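PDB 5VTL: Tb427.07.360- putative uncharacterized metacyclic invariant surface protein from Trypanosoma brucei, which is of unknown function but, as a metacyclic invariant surface protein with an extended helical architecture, is probably displayed on the surface of the infective trypanosome. Local coordinates for residues S5-A10 / D109-S114; E15-I20 / G103-I108; F22-L27 / A172-L177; S36-A41 / V189-A194; S88-Y93 / E178-R183. All blocks are in the same frame, centred on the assembly; numbering follows the deposited sequence.

Contact 1. Residues S5-A10 / D109-S114; sequences SHVSAA and DDYLKS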
# COMPACT_ATOMS: atom_id res chain seq x y z
N SER A 5 14.17 -15.30 -23.59
CA SER A 5 12.94 -14.59 -23.26
C SER A 5 12.05 -15.39 -22.29
O SER A 5 11.45 -14.80 -21.39
CB SER A 5 12.16 -14.23 -24.51
OG SER A 5 12.87 -13.25 -25.25
N HIS A 6 11.97 -16.71 -22.47
CA HIS A 6 11.15 -17.54 -21.57
C HIS A 6 11.75 -17.44 -20.17
O HIS A 6 11.05 -17.23 -19.19
CB HIS A 6 11.15 -19.02 -21.95
CG HIS A 6 10.49 -19.34 -23.26
ND1 HIS A 6 9.12 -19.37 -23.43
CD2 HIS A 6 11.02 -19.74 -24.44
CE1 HIS A 6 8.84 -19.74 -24.66
NE2 HIS A 6 9.98 -19.96 -25.30
N VAL A 7 13.06 -17.59 -20.08
CA VAL A 7 13.70 -17.58 -18.76
C VAL A 7 13.62 -16.20 -18.12
O VAL A 7 13.41 -16.06 -16.91
CB VAL A 7 15.16 -18.07 -18.87
CG1 VAL A 7 15.89 -17.95 -17.54
CG2 VAL A 7 15.16 -19.50 -19.32
N SER A 8 13.77 -15.14 -18.92
CA SER A 8 13.64 -13.79 -18.37
C SER A 8 12.26 -13.56 -17.73
O SER A 8 12.14 -12.98 -16.64
CB SER A 8 13.89 -12.74 -19.46
OG SER A 8 15.26 -12.71 -19.78
N ALA A 9 11.22 -13.98 -18.44
CA ALA A 9 9.85 -13.89 -17.95
C ALA A 9 9.67 -14.67 -16.64
O ALA A 9 9.09 -14.17 -15.68
CB ALA A 9 8.92 -14.43 -19.00
N ALA A 10 10.18 -15.90 -16.61
CA ALA A 10 10.05 -16.73 -15.42
C ALA A 10 10.80 -16.14 -14.24
O ALA A 10 10.33 -16.21 -13.11
CB ALA A 10 10.56 -18.13 -15.70
N ASP A 109 10.20 -21.85 -9.72
CA ASP A 109 11.59 -22.12 -9.38
C ASP A 109 12.06 -23.50 -9.87
O ASP A 109 13.23 -23.67 -10.21
CB ASP A 109 11.78 -21.97 -7.87
CG ASP A 109 11.66 -20.54 -7.41
OD1 ASP A 109 11.84 -19.61 -8.25
OD2 ASP A 109 11.40 -20.35 -6.20
N ASP A 110 11.16 -24.48 -9.95
CA ASP A 110 11.49 -25.76 -10.56
C ASP A 110 11.86 -25.54 -12.03
O ASP A 110 12.84 -26.08 -12.52
CB ASP A 110 10.31 -26.76 -10.49
CG ASP A 110 10.25 -27.50 -9.14
OD1 ASP A 110 11.12 -27.29 -8.25
OD2 ASP A 110 9.31 -28.31 -9.00
N TYR A 111 11.03 -24.76 -12.73
CA TYR A 111 11.29 -24.45 -14.14
C TYR A 111 12.66 -23.81 -14.27
O TYR A 111 13.46 -24.19 -15.14
CB TYR A 111 10.21 -23.54 -14.73
CG TYR A 111 10.64 -22.92 -16.05
CD1 TYR A 111 10.59 -23.64 -17.21
CD2 TYR A 111 11.16 -21.63 -16.11
CE1 TYR A 111 11.00 -23.11 -18.41
CE2 TYR A 111 11.58 -21.08 -17.32
CZ TYR A 111 11.50 -21.83 -18.46
OH TYR A 111 11.92 -21.28 -19.66
N LEU A 112 12.96 -22.84 -13.42
CA LEU A 112 14.25 -22.15 -13.51
C LEU A 112 15.42 -23.12 -13.27
O LEU A 112 16.40 -23.09 -14.02
CB LEU A 112 14.31 -20.97 -12.55
CG LEU A 112 13.45 -19.76 -12.94
CD1 LEU A 112 13.35 -18.78 -11.77
CD2 LEU A 112 13.95 -19.07 -14.20
N LYS A 113 15.30 -23.99 -12.28
CA LYS A 113 16.35 -24.97 -12.03
C LYS A 113 16.51 -25.90 -13.23
O LYS A 113 17.63 -26.26 -13.60
CB LYS A 113 16.04 -25.78 -10.77
CG LYS A 113 17.01 -26.93 -10.50
CD LYS A 113 16.78 -27.53 -9.11
CE LYS A 113 17.96 -28.39 -8.64
NZ LYS A 113 17.54 -29.40 -7.58
N SER A 114 15.38 -26.25 -13.84
CA SER A 114 15.38 -27.13 -15.02
C SER A 114 16.16 -26.54 -16.19
O SER A 114 16.67 -27.29 -17.00
CB SER A 114 13.94 -27.45 -15.49
OG SER A 114 13.42 -26.44 -16.38
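Tyr111 reaches across from helix 105-116 and meets helix 4-58 with one side of its ring (CD2, CE2) and its hydroxyl. Its CG lies anti to the backbone N (chi1 165°), and the ring passes Ala10, whose CB rests obliquely against it at 3.5 Å from CE2 and 3.6 Å from CD2. One turn earlier on helix 4-58, the hydroxyl meets His6 and Val7: Tyr111 OH sits 3.3 Å from His6 CB and 3.7 Å from Val7 CG2. No hydrogen bond joins the two segments; the hydroxyl is satisfied by the carbonyl of Gln1, at the very start of the chain. Leu112, the next residue along, brings its CD2 branch into the same seam, 3.8 Å from Ala10 CB and 4.0 Å from Val7 CG1. Ala10 CB is therefore touched by both the tyrosine ring and the leucine methyl. The short helical segments run roughly antiparallel, at 144°, with axes 10.3 Å apart, a spacing bridged by the two long side chains of 109-114. Around this seam, Val7 also packs on Ala125, Ile128 and Ala129 of helix 123-130, while His6 and Ala9 touch helix 141-154, placing the contact among the short helices packed against the start of helix 4-58.

Contact 2. Residues E15-I20 / G103-I108; sequences EALHGI and GKTAPI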
# COMPACT_ATOMS: atom_id res chain seq x y z
N GLU A 15 11.08 -13.66 -8.85
CA GLU A 15 11.60 -12.63 -7.96
C GLU A 15 10.47 -11.72 -7.46
O GLU A 15 10.50 -11.23 -6.34
CB GLU A 15 12.72 -11.84 -8.65
CG GLU A 15 13.94 -12.74 -8.90
CD GLU A 15 15.12 -12.05 -9.56
OE1 GLU A 15 14.93 -11.02 -10.22
OE2 GLU A 15 16.26 -12.58 -9.40
N ALA A 16 9.45 -11.52 -8.28
CA ALA A 16 8.26 -10.81 -7.85
C ALA A 16 7.57 -11.53 -6.68
O ALA A 16 7.26 -10.92 -5.66
CB ALA A 16 7.29 -10.65 -9.03
N LEU A 17 7.34 -12.84 -6.83
CA LEU A 17 6.64 -13.60 -5.81
C LEU A 17 7.46 -13.66 -4.53
O LEU A 17 6.91 -13.54 -3.45
CB LEU A 17 6.37 -15.02 -6.30
CG LEU A 17 5.38 -15.15 -7.46
CD1 LEU A 17 5.46 -16.56 -8.05
CD2 LEU A 17 3.99 -14.80 -6.99
N HIS A 18 8.78 -13.83 -4.65
CA HIS A 18 9.61 -13.86 -3.45
C HIS A 18 9.74 -12.50 -2.80
O HIS A 18 10.13 -12.40 -1.63
CB HIS A 18 11.00 -14.39 -3.77
CG HIS A 18 11.03 -15.87 -3.92
ND1 HIS A 18 11.11 -16.49 -5.14
CD2 HIS A 18 10.94 -16.85 -2.99
CE1 HIS A 18 11.10 -17.80 -4.96
NE2 HIS A 18 11.00 -18.05 -3.66
N GLY A 19 9.47 -11.46 -3.56
CA GLY A 19 9.50 -10.11 -3.02
C GLY A 19 8.28 -9.72 -2.22
O GLY A 19 8.34 -8.79 -1.44
N ILE A 20 7.18 -10.44 -2.41
CA ILE A 20 5.89 -10.10 -1.80
C ILE A 20 5.95 -9.92 -0.27
O ILE A 20 5.43 -8.95 0.25
CB ILE A 20 4.78 -11.14 -2.17
CG1 ILE A 20 4.42 -11.07 -3.67
CG2 ILE A 20 3.52 -10.97 -1.30
CD1 ILE A 20 3.58 -9.94 -4.09
N GLY A 103 2.81 -19.96 -2.23
CA GLY A 103 2.35 -21.21 -2.81
C GLY A 103 2.48 -21.29 -4.33
O GLY A 103 2.13 -22.30 -4.93
N LYS A 104 2.98 -20.22 -4.95
CA LYS A 104 3.18 -20.18 -6.38
C LYS A 104 4.65 -20.22 -6.78
O LYS A 104 4.95 -20.38 -7.96
CB LYS A 104 2.56 -18.92 -6.94
CG LYS A 104 1.07 -18.88 -6.79
CD LYS A 104 0.46 -17.77 -7.58
CE LYS A 104 -1.05 -17.76 -7.41
NZ LYS A 104 -1.66 -19.07 -7.77
N THR A 105 5.57 -20.10 -5.82
CA THR A 105 6.99 -20.07 -6.16
C THR A 105 7.54 -21.41 -6.64
O THR A 105 8.35 -21.44 -7.55
CB THR A 105 7.86 -19.55 -4.98
OG1 THR A 105 7.75 -20.42 -3.85
CG2 THR A 105 7.46 -18.10 -4.57
N ALA A 106 7.13 -22.52 -6.02
CA ALA A 106 7.76 -23.82 -6.33
C ALA A 106 7.73 -24.22 -7.82
O ALA A 106 8.76 -24.59 -8.37
CB ALA A 106 7.17 -24.95 -5.44
N PRO A 107 6.57 -24.14 -8.48
CA PRO A 107 6.61 -24.49 -9.92
C PRO A 107 7.53 -23.59 -10.79
O PRO A 107 8.17 -24.07 -11.72
CB PRO A 107 5.15 -24.36 -10.35
CG PRO A 107 4.34 -24.37 -9.06
CD PRO A 107 5.21 -23.75 -8.04
N ILE A 108 7.59 -22.30 -10.48
CA ILE A 108 8.41 -21.36 -11.26
C ILE A 108 9.87 -21.66 -10.98
O ILE A 108 10.71 -21.73 -11.88
CB ILE A 108 8.11 -19.90 -10.90
CG1 ILE A 108 6.60 -19.66 -10.87
CG2 ILE A 108 8.82 -18.94 -11.88
CD1 ILE A 108 5.89 -20.01 -12.10
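Lys104 is the first residue of 103-108 to meet helix 4-58, and it does so with the base of its side chain. Leu17 CD1 lies 3.9 Å from both Lys104 CB and Lys104 O, the two side chains crossing at about a right angle. The rest of the lysine leads away from Leu17, and its NZ is hydrogen-bonded to the carbonyl of Gly166 on helix 157-209.

Thr105 comes next and carries the larger share. Its CG2 lies anti to the carbonyl carbon while OG1, at chi1 62°, takes the position between the backbone N and the carbonyl carbon. The methyl lies over one face of the His18 imidazole, 3.8 Å from the ring centroid and 17° off the normal, a CH-pi contact displaced somewhat toward the rim. Thr105 CB also approaches the ring, 3.7 Å from His18 CE1. His18 ND1 is bonded to the carbonyl of Ser14, one turn back on its own helix, which probably helps to fix the ring's rotation against the threonine. The same methyl also touches Leu17 CB at 3.7 Å. All this happens where the chain, having left helix 63-102, turns into the short helix 105-116. Thr105 OG1 bonds back to Ala102 O and ties that turn together, while the side chains of Lys104 and Thr105 pack it on the long helix 4-58.

Past Ala106 and Pro107, one turn into the short helix, Ile108 points toward helix 4-58 again. Its CG1 makes a lighter apolar contact with Leu17 CD1 at 4.3 Å, and the isoleucine packs further on Phe13 and Ser14.

Contact 3. Residues F22-L27 / A172-L177; sequences FGVKVL and AEYDQL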
# COMPACT_ATOMS: atom_id res chain seq x y z
N PHE A 22 8.36 -8.96 1.52
CA PHE A 22 9.05 -7.72 1.83
C PHE A 22 8.15 -6.52 1.51
O PHE A 22 8.06 -5.57 2.30
CB PHE A 22 10.36 -7.62 1.06
CG PHE A 22 11.33 -8.70 1.40
CD1 PHE A 22 12.18 -8.58 2.49
CD2 PHE A 22 11.41 -9.84 0.62
CE1 PHE A 22 13.08 -9.57 2.80
CE2 PHE A 22 12.31 -10.84 0.93
CZ PHE A 22 13.14 -10.69 2.03
N GLY A 23 7.47 -6.55 0.37
CA GLY A 23 6.65 -5.43 -0.01
C GLY A 23 5.51 -5.19 0.97
O GLY A 23 5.19 -4.05 1.29
N VAL A 24 4.88 -6.26 1.43
CA VAL A 24 3.72 -6.10 2.30
C VAL A 24 4.12 -5.49 3.63
O VAL A 24 3.34 -4.77 4.25
CB VAL A 24 2.93 -7.43 2.56
CG1 VAL A 24 2.34 -7.97 1.26
CG2 VAL A 24 3.79 -8.46 3.27
N LYS A 25 5.34 -5.77 4.07
CA LYS A 25 5.83 -5.19 5.33
C LYS A 25 5.94 -3.67 5.22
O LYS A 25 5.60 -2.94 6.17
CB LYS A 25 7.19 -5.78 5.74
CG LYS A 25 7.10 -7.22 6.21
CD LYS A 25 8.42 -7.70 6.79
CE LYS A 25 8.46 -9.22 6.99
NZ LYS A 25 7.52 -9.71 8.04
N VAL A 26 6.39 -3.20 4.07
CA VAL A 26 6.54 -1.77 3.85
C VAL A 26 5.16 -1.10 3.83
O VAL A 26 4.99 -0.00 4.35
CB VAL A 26 7.31 -1.49 2.55
CG1 VAL A 26 7.34 0.02 2.22
CG2 VAL A 26 8.73 -2.05 2.67
N LEU A 27 4.19 -1.77 3.22
CA LEU A 27 2.85 -1.20 3.11
C LEU A 27 2.17 -1.12 4.45
O LEU A 27 1.51 -0.13 4.77
CB LEU A 27 2.01 -2.04 2.16
CG LEU A 27 2.41 -2.01 0.69
CD1 LEU A 27 1.44 -2.81 -0.17
CD2 LEU A 27 2.50 -0.58 0.17
N ALA A 172 -5.88 -9.94 -7.16
CA ALA A 172 -7.03 -9.30 -6.54
C ALA A 172 -6.72 -8.93 -5.09
O ALA A 172 -7.05 -7.83 -4.66
CB ALA A 172 -8.24 -10.20 -6.62
N GLU A 173 -6.05 -9.80 -4.35
CA GLU A 173 -5.71 -9.50 -2.97
C GLU A 173 -4.71 -8.36 -2.89
O GLU A 173 -4.81 -7.50 -2.01
CB GLU A 173 -5.11 -10.72 -2.26
CG GLU A 173 -6.07 -11.82 -1.90
CD GLU A 173 -7.09 -11.43 -0.86
OE1 GLU A 173 -6.72 -11.03 0.26
OE2 GLU A 173 -8.28 -11.54 -1.18
N TYR A 174 -3.74 -8.36 -3.79
CA TYR A 174 -2.73 -7.31 -3.76
C TYR A 174 -3.39 -5.99 -4.15
O TYR A 174 -3.10 -4.95 -3.57
CB TYR A 174 -1.50 -7.65 -4.63
CG TYR A 174 -0.24 -7.12 -3.96
CD1 TYR A 174 0.19 -5.82 -4.19
CD2 TYR A 174 0.48 -7.89 -3.07
CE1 TYR A 174 1.31 -5.32 -3.58
CE2 TYR A 174 1.60 -7.41 -2.44
CZ TYR A 174 2.01 -6.12 -2.70
OH TYR A 174 3.10 -5.61 -2.06
N ASP A 175 -4.32 -6.04 -5.09
CA ASP A 175 -5.06 -4.83 -5.43
C ASP A 175 -5.81 -4.29 -4.20
O ASP A 175 -5.86 -3.08 -3.97
CB ASP A 175 -6.07 -5.09 -6.55
CG ASP A 175 -5.46 -5.05 -7.94
OD1 ASP A 175 -4.34 -4.51 -8.15
OD2 ASP A 175 -6.13 -5.59 -8.84
N GLN A 176 -6.43 -5.18 -3.44
CA GLN A 176 -7.19 -4.77 -2.25
C GLN A 176 -6.26 -4.16 -1.22
O GLN A 176 -6.60 -3.17 -0.57
CB GLN A 176 -7.92 -5.96 -1.65
CG GLN A 176 -9.08 -6.39 -2.46
CD GLN A 176 -10.36 -5.78 -1.97
OE1 GLN A 176 -10.38 -4.64 -1.52
NE2 GLN A 176 -11.45 -6.54 -2.04
N LEU A 177 -5.08 -4.74 -1.11
CA LEU A 177 -4.06 -4.23 -0.21
C LEU A 177 -3.66 -2.81 -0.60
O LEU A 177 -3.64 -1.92 0.23
CB LEU A 177 -2.84 -5.17 -0.22
CG LEU A 177 -1.61 -4.72 0.59
CD1 LEU A 177 -1.98 -4.37 2.03
CD2 LEU A 177 -0.55 -5.83 0.56
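Leu27 and Val24 of helix 4-58 close on Leu177 and Tyr174 of helix 157-209, and the tight part of the contact is this cluster of four. Leu27 CD1 comes within 3.7 Å of Leu177 CG, and Val24 CG1 lies 3.7 Å from Leu177 CD2, the valine and leucine side chains crossing at about a right angle. Leu177 CG is anti to the backbone N (chi1 175°), directed into the gap between the helices, and its CD2 also lies over one face of the Tyr174 ring of its own helix, offset toward the rim. The tyrosine reaches across beside it: Tyr174 CE2 approaches Val24 CG1 obliquely at 3.8 Å. Its hydroxyl oxygen comes up to the backbone of Gly23, with Tyr174 OH 3.9 Å from Gly23 C.

The outer faces behave differently. Phe22 turns away from helix 157-209 to pack on Pro135 and Arg137, while Lys25 and Val26 are exposed on one helix and Asp175 and Gln176 on the other. With 12.1 Å between the axes of the two segments, the backbones stay well apart and the contact is made chiefly by side chains reaching across. The gap is flanked by helix 63-102, whose Pro98 touches Val24 and whose Tyr93 touches Leu177. Side chains packed between two nearly parallel segments, 23° apart, with a third long helix alongside, form part of the apolar interior of an elongated helical bundle.

Contact 4. Residues S36-A41 / V189-A194; sequences SDASKA and VAARAA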
# COMPACT_ATOMS: atom_id res chain seq x y z
N SER A 36 -1.01 6.98 12.79
CA SER A 36 -0.36 7.71 13.86
C SER A 36 -0.47 9.19 13.58
O SER A 36 -0.76 10.01 14.48
CB SER A 36 1.11 7.30 13.94
OG SER A 36 1.25 6.00 14.46
N ASP A 37 -0.27 9.55 12.32
CA ASP A 37 -0.31 10.96 11.95
C ASP A 37 -1.75 11.52 11.97
O ASP A 37 -1.98 12.69 12.33
CB ASP A 37 0.32 11.17 10.59
CG ASP A 37 0.66 12.63 10.35
OD1 ASP A 37 1.58 13.14 11.03
OD2 ASP A 37 0.01 13.27 9.50
N ALA A 38 -2.72 10.68 11.60
CA ALA A 38 -4.12 11.08 11.65
C ALA A 38 -4.55 11.36 13.10
O ALA A 38 -5.27 12.32 13.35
CB ALA A 38 -5.03 10.02 11.01
N SER A 39 -4.10 10.52 14.04
CA SER A 39 -4.41 10.73 15.44
C SER A 39 -3.76 12.02 15.94
O SER A 39 -4.36 12.77 16.73
CB SER A 39 -3.96 9.52 16.28
OG SER A 39 -4.65 8.36 15.90
N LYS A 40 -2.55 12.29 15.47
CA LYS A 40 -1.84 13.49 15.89
C LYS A 40 -2.63 14.72 15.38
O LYS A 40 -2.74 15.74 16.08
CB LYS A 40 -0.42 13.50 15.34
CG LYS A 40 0.39 14.72 15.77
CD LYS A 40 1.84 14.69 15.25
CE LYS A 40 2.69 13.58 15.85
NZ LYS A 40 2.94 13.74 17.31
N ALA A 41 -3.20 14.61 14.19
CA ALA A 41 -3.99 15.70 13.62
C ALA A 41 -5.25 15.95 14.43
O ALA A 41 -5.65 17.08 14.68
CB ALA A 41 -4.32 15.42 12.15
N VAL A 189 -4.49 12.58 5.08
CA VAL A 189 -4.53 13.88 4.43
C VAL A 189 -5.78 14.66 4.87
O VAL A 189 -5.70 15.85 5.14
CB VAL A 189 -4.55 13.72 2.91
CG1 VAL A 189 -4.78 15.07 2.22
CG2 VAL A 189 -3.26 13.10 2.43
N ALA A 190 -6.92 13.98 4.94
CA ALA A 190 -8.17 14.58 5.39
C ALA A 190 -8.09 15.05 6.84
O ALA A 190 -8.57 16.13 7.15
CB ALA A 190 -9.32 13.56 5.24
N ALA A 191 -7.48 14.25 7.71
CA ALA A 191 -7.32 14.63 9.11
C ALA A 191 -6.47 15.89 9.23
O ALA A 191 -6.78 16.79 10.01
CB ALA A 191 -6.69 13.49 9.91
N ARG A 192 -5.39 15.95 8.46
CA ARG A 192 -4.48 17.09 8.52
C ARG A 192 -5.17 18.32 7.92
O ARG A 192 -4.94 19.44 8.36
CB ARG A 192 -3.17 16.77 7.81
CG ARG A 192 -2.25 15.81 8.57
CD ARG A 192 -1.65 16.52 9.76
NE ARG A 192 -0.68 15.74 10.52
CZ ARG A 192 -0.22 16.10 11.71
NH1 ARG A 192 -0.65 17.23 12.30
NH2 ARG A 192 0.67 15.34 12.34
N ALA A 193 -6.04 18.12 6.92
CA ALA A 193 -6.77 19.25 6.35
C ALA A 193 -7.75 19.83 7.36
O ALA A 193 -7.91 21.06 7.45
CB ALA A 193 -7.49 18.86 5.06
N ALA A 194 -8.40 18.96 8.13
CA ALA A 194 -9.24 19.42 9.23
C ALA A 194 -8.44 20.18 10.28
O ALA A 194 -8.89 21.19 10.79
CB ALA A 194 -9.96 18.24 9.89
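Arg192 crosses Asp37 at about a right angle and grips its carboxylate side-on with two nitrogens. NH2 donates to Asp37 OD1 at 2.7 Å and NE to Asp37 OD2 at 2.8 Å, both nearly straight. The two oxygens lie close to the guanidinium plane, yet the carboxylate is turned by 49° against it, and each oxygen is approached from above the carboxylate plane. Asp37 CG stands anti to its backbone N, on the side from which the acid can meet the arginine; the arginine chain bends at chi2 (-72°), which carries its CD across to segment 36-41, where it touches Ala41 CB at 3.7 Å. One face of the guanidinium then lies over the backbone of that segment, with Ala41 N above its centre. The alkyl chain of Lys40 (CB, CG, CD) packs against NH2, Lys40 CD being 3.2 Å from Arg192 NH2.

Beside the ion pair the backbones come close. The segments run 17° apart with axes 8.3 Å apart, and small alanines lie at the interface: Ala41 and Ala191 point across, their CB atoms 3.8 Å apart, and Ala38, directed away overall, still touches Ala191 with CB. Ala79 of helix 63-102 closes on Ala191 as well. Asp37 OD2 is shared with Arg188, and Arg192 NH1 is paired with Glu195. With two arginines on one carboxylate, its negative charge is probably well compensated, while Lys40 NZ, a like charge, stays 5.7 Å from Arg192 NH2.

Contact 5. Residues S88-Y93 / E178-R183; sequences SDVEQY and EAAVRR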
# COMPACT_ATOMS: atom_id res chain seq x y z
N SER A 88 -6.85 -1.68 9.46
CA SER A 88 -7.33 -3.04 9.73
C SER A 88 -7.54 -3.81 8.43
O SER A 88 -7.24 -5.01 8.37
CB SER A 88 -8.59 -3.04 10.59
OG SER A 88 -9.65 -2.40 9.91
N ASP A 89 -8.07 -3.15 7.40
CA ASP A 89 -8.11 -3.76 6.07
C ASP A 89 -6.72 -4.15 5.54
O ASP A 89 -6.53 -5.26 5.04
CB ASP A 89 -8.78 -2.82 5.06
CG ASP A 89 -10.26 -2.58 5.37
OD1 ASP A 89 -10.82 -3.30 6.23
OD2 ASP A 89 -10.85 -1.68 4.72
N VAL A 90 -5.76 -3.24 5.64
CA VAL A 90 -4.38 -3.49 5.20
C VAL A 90 -3.84 -4.75 5.88
O VAL A 90 -3.18 -5.59 5.26
CB VAL A 90 -3.47 -2.28 5.53
CG1 VAL A 90 -2.00 -2.61 5.36
CG2 VAL A 90 -3.83 -1.08 4.63
N GLU A 91 -4.12 -4.87 7.16
CA GLU A 91 -3.55 -5.95 7.94
C GLU A 91 -4.10 -7.29 7.46
O GLU A 91 -3.39 -8.30 7.43
CB GLU A 91 -3.88 -5.71 9.41
CG GLU A 91 -2.90 -4.76 10.08
CD GLU A 91 -3.36 -4.28 11.44
OE1 GLU A 91 -4.51 -4.60 11.81
OE2 GLU A 91 -2.58 -3.58 12.14
N GLN A 92 -5.36 -7.30 7.08
CA GLN A 92 -6.02 -8.50 6.58
C GLN A 92 -5.42 -8.84 5.24
O GLN A 92 -4.95 -9.95 5.04
CB GLN A 92 -7.51 -8.23 6.49
CG GLN A 92 -8.33 -9.11 5.60
CD GLN A 92 -9.72 -8.52 5.39
OE1 GLN A 92 -10.12 -7.57 6.08
NE2 GLN A 92 -10.46 -9.05 4.42
N TYR A 93 -5.38 -7.88 4.32
CA TYR A 93 -4.85 -8.17 3.00
C TYR A 93 -3.36 -8.46 3.01
O TYR A 93 -2.89 -9.25 2.19
CB TYR A 93 -5.18 -7.02 2.04
CG TYR A 93 -6.67 -6.84 1.89
CD1 TYR A 93 -7.50 -7.91 1.54
CD2 TYR A 93 -7.25 -5.61 2.12
CE1 TYR A 93 -8.88 -7.74 1.42
CE2 TYR A 93 -8.63 -5.43 2.00
CZ TYR A 93 -9.44 -6.49 1.66
OH TYR A 93 -10.80 -6.29 1.55
N GLU A 178 -3.37 -2.59 -1.88
CA GLU A 178 -2.94 -1.27 -2.32
C GLU A 178 -4.05 -0.24 -2.12
O GLU A 178 -3.78 0.92 -1.77
CB GLU A 178 -2.50 -1.31 -3.79
CG GLU A 178 -1.25 -2.16 -4.04
CD GLU A 178 -0.60 -1.93 -5.40
OE1 GLU A 178 -1.23 -1.41 -6.36
OE2 GLU A 178 0.60 -2.26 -5.49
N ALA A 179 -5.29 -0.65 -2.34
CA ALA A 179 -6.43 0.25 -2.23
C ALA A 179 -6.64 0.66 -0.77
O ALA A 179 -6.98 1.81 -0.49
CB ALA A 179 -7.70 -0.40 -2.79
N ALA A 180 -6.40 -0.27 0.13
CA ALA A 180 -6.54 -0.02 1.56
C ALA A 180 -5.47 0.93 2.03
O ALA A 180 -5.73 1.85 2.82
CB ALA A 180 -6.48 -1.33 2.34
N VAL A 181 -4.25 0.70 1.55
CA VAL A 181 -3.15 1.61 1.83
C VAL A 181 -3.47 3.04 1.35
O VAL A 181 -3.18 4.02 2.05
CB VAL A 181 -1.84 1.09 1.16
CG1 VAL A 181 -0.72 2.14 1.18
CG2 VAL A 181 -1.39 -0.17 1.88
N ARG A 182 -4.02 3.16 0.15
CA ARG A 182 -4.43 4.45 -0.36
C ARG A 182 -5.51 5.09 0.54
O ARG A 182 -5.49 6.30 0.79
CB ARG A 182 -4.95 4.27 -1.78
CG ARG A 182 -5.34 5.53 -2.51
CD ARG A 182 -5.91 5.15 -3.89
NE ARG A 182 -5.32 3.89 -4.40
CZ ARG A 182 -6.00 2.85 -4.88
NH1 ARG A 182 -5.35 1.75 -5.29
NH2 ARG A 182 -7.33 2.88 -4.96
N ARG A 183 -6.44 4.28 1.04
CA ARG A 183 -7.50 4.80 1.90
C ARG A 183 -6.95 5.35 3.20
O ARG A 183 -7.40 6.39 3.70
CB ARG A 183 -8.56 3.73 2.19
CG ARG A 183 -9.44 3.45 1.00
CD ARG A 183 -10.68 2.67 1.37
NE ARG A 183 -10.43 1.39 2.04
CZ ARG A 183 -10.24 0.23 1.42
NH1 ARG A 183 -10.05 -0.87 2.13
NH2 ARG A 183 -10.21 0.17 0.09
O HOH W 1 -11.31 1.17 4.77
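Asp89 and Arg183 meet across the gap between helices 63-102 and 157-209 through a single direct bond, from Arg183 NH1 to Asp89 OD2 at 2.8 Å. The arginine chain bends at chi3 (-57°), which places NE beside the water described below, and the guanidinium lies with one face over Ala180 CA of its own helix. The two flat groups stand 69° apart. NH1 meets OD2 on its anti side, somewhat out of the carboxylate plane, and at 142° the bond is noticeably bent. A water completes the link, donating to Asp89 OD2 and accepting from Arg183 NE, so OD2 takes two bonds.

Next to the charged pair, Val90 sets its CG2 anti to the carbonyl carbon, from where it presses on Ala180 CB at 3.5 Å and on Val181 CG2 at 3.8 Å. Ala180 CB is also approached by Asp89 CB, at 3.9 Å, and lies at the edge of the Tyr93 ring. The small alanine lets the antiparallel segments draw in to 8.4 Å between axes. Val90 packs onward on Ala31 of helix 4-58. The chemistry is thus split: a methyl-lined seam on the inner side, and beside it a bent salt bridge backed by water, whose direct and water-mediated links together probably limit the arginine's freedom.

How the contacts relate
Helix 4-58 runs through contacts 1 to 4, which follow one another along it in numerical order, while contact 5 joins helices 63-102 and 157-209 beside it. Contacts 1 and 2, centred 12 Å apart, both pair helix 4-58 with the short helix 105-116, and touch where Ala10 packs on Ile108. Contact 2 meets contact 3 where Ile20 packs on Tyr174, and contact 3 adjoins contact 5, 8 Å between centres, through Tyr93 and Leu177. Contact 4 touches none of the others; its centre is 46 Å from that of contact 1 and 18 Å from that of contact 5. The series thus leads from a broader end with additional short helices into a slender bundle of three long helices, matching the extended helical architecture.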